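Local coordinates for protein copper-containing nitrite reductase (Thermus scotoductus, PDB 6HBE) that probably reduces nitrite to nitric oxide, using copper centres and electrons that arrive from cytochrome c, at residues Y113-G118 with M123-G128. Sequence-based numbering, arbitrary orientation.
Sequences YHCAPG and MAHTMG. With CU (copper (II) ion), chain N; CU (copper (II) ion), chain M.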
ATOM      1  N   TYR C 113     -10.912  12.658  15.717  1.00 20.29           N
ATOM      2  CA  TYR C 113     -12.359  12.420  15.822  1.00 21.51           C
ATOM      3  C   TYR C 113     -12.881  12.235  14.404  1.00 22.42           C
ATOM      4  O   TYR C 113     -12.240  12.694  13.454  1.00 21.00           O
ATOM      5  CB  TYR C 113     -13.109  13.552  16.611  1.00 22.40           C
ATOM      6  CG  TYR C 113     -13.254  14.885  15.893  1.00 21.46           C
ATOM      7  CD1 TYR C 113     -14.231  15.055  14.894  1.00 23.31           C
ATOM      8  CD2 TYR C 113     -12.446  15.980  16.211  1.00 22.98           C
ATOM      9  CE1 TYR C 113     -14.387  16.259  14.243  1.00 24.14           C
ATOM     10  CE2 TYR C 113     -12.600  17.198  15.540  1.00 22.81           C
ATOM     11  CZ  TYR C 113     -13.568  17.322  14.555  1.00 23.94           C
ATOM     12  OH  TYR C 113     -13.755  18.481  13.831  1.00 24.43           O
ATOM     13  N   HIS C 114     -14.012  11.546  14.254  1.00 21.00           N
ATOM     14  CA  HIS C 114     -14.554  11.225  12.933  1.00 20.53           C
ATOM     15  C   HIS C 114     -16.002  10.756  13.044  1.00 21.19           C
ATOM     16  O   HIS C 114     -16.484  10.459  14.134  1.00 20.56           O
ATOM     17  CB  HIS C 114     -13.687  10.128  12.218  1.00 22.13           C
ATOM     18  CG  HIS C 114     -13.561   8.837  12.977  1.00 21.72           C
ATOM     19  ND1 HIS C 114     -14.492   7.823  12.872  1.00 22.62           N
ATOM     20  CD2 HIS C 114     -12.620   8.387  13.839  1.00 21.62           C
ATOM     21  CE1 HIS C 114     -14.155   6.820  13.660  1.00 22.67           C
ATOM     22  NE2 HIS C 114     -12.998   7.108  14.224  1.00 23.69           N
ATOM     23  N   CYS C 115     -16.694  10.679  11.924  1.00 20.27           N
ATOM     24  CA  CYS C 115     -18.080  10.247  11.937  1.00 22.06           C
ATOM     25  C   CYS C 115     -18.152   8.758  12.307  1.00 22.04           C
ATOM     26  O   CYS C 115     -17.279   7.980  11.911  1.00 23.53           O
ATOM     27  CB  CYS C 115     -18.758  10.450  10.567  1.00 23.11           C
ATOM     28  SG  CYS C 115     -20.586  10.238  10.615  1.00 23.85           S
ATOM     29  N   ALA C 116     -19.202   8.377  13.045  1.00 22.20           N
ATOM     30  CA  ALA C 116     -19.456   6.980  13.390  1.00 22.26           C
ATOM     31  C   ALA C 116     -20.977   6.710  13.448  1.00 24.29           C
ATOM     32  O   ALA C 116     -21.551   6.592  14.532  1.00 26.11           O
ATOM     33  CB  ALA C 116     -18.779   6.663  14.718  1.00 23.31           C
ATOM     34  N   PRO C 117     -21.636   6.604  12.277  1.00 23.65           N
ATOM     35  CA  PRO C 117     -23.026   6.117  12.257  1.00 24.28           C
ATOM     36  C   PRO C 117     -23.124   4.771  12.960  1.00 25.73           C
ATOM     37  O   PRO C 117     -24.094   4.537  13.696  1.00 27.08           O
ATOM     38  CB  PRO C 117     -23.348   5.999  10.762  1.00 24.67           C
ATOM     39  CG  PRO C 117     -22.206   6.675  10.035  1.00 24.76           C
ATOM     40  CD  PRO C 117     -21.032   6.597  10.924  1.00 24.40           C
ATOM     41  N   GLY C 118     -22.082   3.938  12.782  1.00 23.81           N
ATOM     42  CA  GLY C 118     -22.014   2.584  13.285  1.00 24.78           C
ATOM     43  C   GLY C 118     -21.730   1.663  12.113  1.00 23.52           C
ATOM     44  O   GLY C 118     -21.984   2.009  10.941  1.00 22.30           O
ATOM     45  N   MET C 123     -16.411   3.410   8.433  1.00 21.50           N
ATOM     46  CA  MET C 123     -15.381   3.410   7.375  1.00 22.28           C
ATOM     47  C   MET C 123     -15.839   4.197   6.161  1.00 21.74           C
ATOM     48  O   MET C 123     -15.087   5.074   5.670  1.00 22.83           O
ATOM     49  CB  MET C 123     -14.995   1.965   6.973  1.00 23.04           C
ATOM     50  CG  MET C 123     -14.296   1.178   8.088  1.00 23.71           C
ATOM     51  SD  MET C 123     -15.375   0.514   9.404  1.00 24.42           S
ATOM     52  CE  MET C 123     -16.145  -0.871   8.555  1.00 24.62           C
ATOM     53  N   ALA C 124     -17.096   3.996   5.725  1.00 21.14           N
ATOM     54  CA  ALA C 124     -17.555   4.662   4.488  1.00 20.71           C
ATOM     55  C   ALA C 124     -17.662   6.192   4.621  1.00 20.66           C
ATOM     56  O   ALA C 124     -17.251   6.934   3.712  1.00 22.65           O
ATOM     57  CB  ALA C 124     -18.874   4.072   3.991  1.00 21.12           C
ATOM     58  N   HIS C 125     -18.149   6.677   5.752  1.00 21.03           N
ATOM     59  CA  HIS C 125     -18.262   8.149   5.959  1.00 23.03           C
ATOM     60  C   HIS C 125     -16.926   8.838   6.221  1.00 22.82           C
ATOM     61  O   HIS C 125     -16.711   9.968   5.778  1.00 23.71           O
ATOM     62  CB  HIS C 125     -19.224   8.493   7.107  1.00 25.32           C
ATOM     63  CG  HIS C 125     -20.664   8.295   6.767  1.00 26.80           C
ATOM     64  ND1 HIS C 125     -21.656   9.131   7.244  1.00 28.54           N
ATOM     65  CD2 HIS C 125     -21.286   7.362   6.012  1.00 28.24           C
ATOM     66  CE1 HIS C 125     -22.833   8.701   6.812  1.00 27.89           C
ATOM     67  NE2 HIS C 125     -22.636   7.637   6.055  1.00 29.79           N
ATOM     68  N   THR C 126     -16.042   8.196   6.977  1.00 23.25           N
ATOM     69  CA  THR C 126     -14.742   8.808   7.306  1.00 23.67           C
ATOM     70  C   THR C 126     -13.955   9.102   6.032  1.00 23.95           C
ATOM     71  O   THR C 126     -13.422  10.225   5.824  1.00 23.43           O
ATOM     72  CB  THR C 126     -13.963   7.947   8.302  1.00 24.43           C
ATOM     73  OG1 THR C 126     -14.665   7.913   9.557  1.00 22.85           O
ATOM     74  CG2 THR C 126     -12.547   8.501   8.528  1.00 23.52           C
ATOM     75  N   MET C 127     -13.951   8.157   5.119  1.00 22.71           N
ATOM     76  CA  MET C 127     -13.239   8.368   3.842  1.00 24.49           C
ATOM     77  C   MET C 127     -13.821   9.456   2.942  1.00 24.51           C
ATOM     78  O   MET C 127     -13.125   9.928   2.046  1.00 22.73           O
ATOM     79  CB  MET C 127     -13.005   7.060   3.082  1.00 27.50           C
ATOM     80  CG  MET C 127     -14.211   6.338   2.564  1.00 27.94           C
ATOM     81  SD  MET C 127     -14.943   7.131   1.139  1.00 31.94           S
ATOM     82  CE  MET C 127     -13.673   7.271  -0.047  1.00 30.59           C
ATOM     83  N   GLY C 128     -15.071   9.861   3.190  1.00 23.25           N
ATOM     84  CA  GLY C 128     -15.703  11.002   2.501  1.00 22.83           C
ATOM     85  C   GLY C 128     -15.417  12.397   3.044  1.00 22.99           C
ATOM     86  O   GLY C 128     -15.935  13.369   2.511  1.00 22.16           O
TER
HETATM   87 CU    CU N 502     -21.363  10.564   8.646  1.00 24.97          CU
HETATM   88 CU    CU M 501     -11.752   5.994  15.339  1.00 23.61          CU
HETATM   89  O   HOH W   1     -13.053   5.162  16.525  1.00 28.85           O
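Cys115 SG binds a copper ion at 2.1 Å, and His125 ND1 binds the same ion at 2.0 Å from the other segment. His75 and Gln130 complete this type 1 site, glutamine standing where many cupredoxins carry methionine. Cys115 holds SG trans to the backbone nitrogen (chi1 -168°), which carries the sulfur from the end of strand 109-114 toward helix 120-126. Pro117 lays its CG over the centre of one face of the His125 imidazole, a CH-pi contact of 3.8 Å to the ring centroid, while His125 NE2 is hydrogen-bonded to Glu385; with the copper bond at ND1, these contacts should restrain the ring's rotation. One residue before Cys115, His114 gives NE2 to a second copper, which also binds a water, His80 and His267 of a neighbouring subunit. His114 ND1 donates to Cys115 O at 3.0 Å; the oxygen lies near the imidazole plane, whereas the nitrogen stands well above the carbonyl plane. Thr126 OG1, hydrogen-bonded to Ile122 O within the helix, lies 3.3 Å from His114 ND1. Adjacent in sequence, His114 and Cys115 thus link the two coppers through covalent bonds, with the ND1 bond as a possible shortcut, consistent with the electron path from type 1 to type 2 copper in nitrite reductases.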